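Local coordinates for protein A putative transcriptional regulator (Rhodococcus sp., PDB 2HKU) that probably binds regulatory DNA as a TetR-family transcription factor, with two copies pairing in the crystal through their helical C-terminal regions, at the interface of chains A and B. Coordinates in Å, arbitrary orientation; residue numbers count along the deposited sequence, not the author numbering. Chains: chain A/B, A putative transcriptional regulator.

The interface of chains A and B. Residues chain A 118, 135, 139, 170, 173; chain B 178.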
HETATM    1  N   MSE A 118       5.538  -3.340   7.436  1.00 23.59           N
HETATM    2  CA  MSE A 118       4.276  -4.053   7.660  1.00 23.80           C
HETATM    3  C   MSE A 118       4.232  -5.406   6.902  1.00 24.91           C
HETATM    4  O   MSE A 118       3.531  -6.364   7.313  1.00 23.89           O
HETATM    5  CB  MSE A 118       3.063  -3.250   7.145  1.00 23.44           C
HETATM    6  CG  MSE A 118       2.689  -2.019   7.991  1.00 21.80           C
HETATM    7 SE   MSE A 118       1.052  -1.159   7.533  0.70 26.82          SE
HETATM    8  CE  MSE A 118       1.684   0.184   6.201  1.00 24.82           C
ATOM      9  N   LEU A 135       0.139   2.156  13.521  1.00 21.05           N
ATOM     10  CA  LEU A 135      -1.054   2.321  12.728  1.00 20.48           C
ATOM     11  C   LEU A 135      -2.182   2.976  13.459  1.00 20.96           C
ATOM     12  O   LEU A 135      -2.822   3.829  12.902  1.00 18.55           O
ATOM     13  CB  LEU A 135      -1.634   0.967  12.165  1.00 20.74           C
ATOM     14  CG  LEU A 135      -1.045   0.346  10.927  1.00 23.48           C
ATOM     15  CD1 LEU A 135      -1.794  -1.056  10.519  1.00 24.71           C
ATOM     16  CD2 LEU A 135      -1.086   1.368   9.770  1.00 24.35           C
ATOM     17  N   HIS A 139      -3.736   6.667  12.513  1.00 17.88           N
ATOM     18  CA  HIS A 139      -5.181   6.818  12.304  1.00 17.79           C
ATOM     19  C   HIS A 139      -5.880   7.779  13.300  1.00 19.69           C
ATOM     20  O   HIS A 139      -6.707   8.626  12.885  1.00 18.86           O
ATOM     21  CB  HIS A 139      -5.868   5.421  12.384  1.00 19.28           C
ATOM     22  CG  HIS A 139      -5.539   4.502  11.220  1.00 22.72           C
ATOM     23  ND1 HIS A 139      -5.561   3.128  11.320  1.00 29.19           N
ATOM     24  CD2 HIS A 139      -5.289   4.765   9.918  1.00 25.59           C
ATOM     25  CE1 HIS A 139      -5.288   2.584  10.140  1.00 24.87           C
ATOM     26  NE2 HIS A 139      -5.151   3.556   9.265  1.00 26.91           N
ATOM     27  N   SER A 170      -4.982   4.525   4.157  1.00 16.96           N
ATOM     28  CA  SER A 170      -4.772   3.424   3.172  1.00 19.64           C
ATOM     29  C   SER A 170      -4.567   3.899   1.742  1.00 18.65           C
ATOM     30  O   SER A 170      -3.776   3.317   1.035  1.00 18.62           O
ATOM     31  CB  SER A 170      -5.933   2.472   3.195  1.00 20.00           C
ATOM     32  OG  SER A 170      -7.106   3.214   3.046  1.00 27.73           O
ATOM     33  N   PHE A 173      -0.833   4.994   1.742  1.00 19.90           N
ATOM     34  CA  PHE A 173      -0.010   3.767   1.587  1.00 19.35           C
ATOM     35  C   PHE A 173      -0.002   3.248   0.156  1.00 18.37           C
ATOM     36  O   PHE A 173       1.072   3.054  -0.448  1.00 18.48           O
ATOM     37  CB  PHE A 173      -0.495   2.654   2.551  1.00 17.62           C
ATOM     38  CG  PHE A 173      -0.392   3.023   4.028  1.00 16.95           C
ATOM     39  CD1 PHE A 173       0.652   3.815   4.504  1.00 16.05           C
ATOM     40  CD2 PHE A 173      -1.341   2.553   4.925  1.00 17.20           C
ATOM     41  CE1 PHE A 173       0.695   4.134   5.920  1.00 17.97           C
ATOM     42  CE2 PHE A 173      -1.317   2.834   6.307  1.00 16.52           C
ATOM     43  CZ  PHE A 173      -0.348   3.610   6.784  1.00 21.83           C
TER
ATOM     44  N   GLN B 178      -2.071  -3.549   5.646  1.00 28.72           N
ATOM     45  CA  GLN B 178      -2.398  -3.454   7.080  1.00 30.85           C
ATOM     46  C   GLN B 178      -2.869  -4.759   7.693  1.00 34.64           C
ATOM     47  O   GLN B 178      -2.401  -5.171   8.751  1.00 34.04           O
ATOM     48  CB  GLN B 178      -3.466  -2.397   7.239  1.00 31.57           C
ATOM     49  CG  GLN B 178      -3.028  -1.012   6.820  1.00 27.70           C
ATOM     50  CD  GLN B 178      -4.099  -0.077   7.060  1.00 30.43           C
ATOM     51  OE1 GLN B 178      -4.606  -0.059   8.189  1.00 38.03           O
ATOM     52  NE2 GLN B 178      -4.587   0.612   6.031  1.00 21.68           N
TER
HETATM   53  O   HOH W   1      -6.054   2.666   6.955  1.00 36.61           O
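B:Gln178, near the end of helix 161-179, reaches between A:Leu135, A:His139 and A:Phe173 of chain A. The pocket is lined by helices 108-120, 125-152 and 161-181. The patch is part of a two-fold symmetric, helix-packed interface. TetR regulators commonly dimerise through such C-terminal helices, so this pairing is likely to be the functional one.

A polar link runs through water. Water 1 lies 2.6 Å from A:His139 NE2 of the imidazole and 2.7 Å from B:Gln178 NE2 of the amide.

The amide oxygen B:Gln178 OE1 meets the same ring at its edge, in plane, in a close contact with the ring carbon, A:His139 CE1, at 3.4 Å. Ring and amide planes are turned 47° apart.

Apolar contacts hold the stem. B:Gln178 is extended beyond CG (chi2 -178°), which carries its amide past A:Leu135 and towards the histidine. A:Leu135 CD1 packs on B:Gln178 CG at 3.9 Å. The selenium of selenomethionine A:Met118 lies alongside the same methylene. A:Ser170 touches the amide with its CB methylene, 3.6 Å from B:Gln178 NE2.

An alanine in place of B:Gln178 would probably leave water 1 without its chain B partner and open a gap beside A:Leu135.

A:Phe173 stands nearly upright to the amide and presents its edge to B:Gln178 NE2. Within chain A, A:Met118 CE sits over the centre of that phenyl ring, 3.8 Å above its plane.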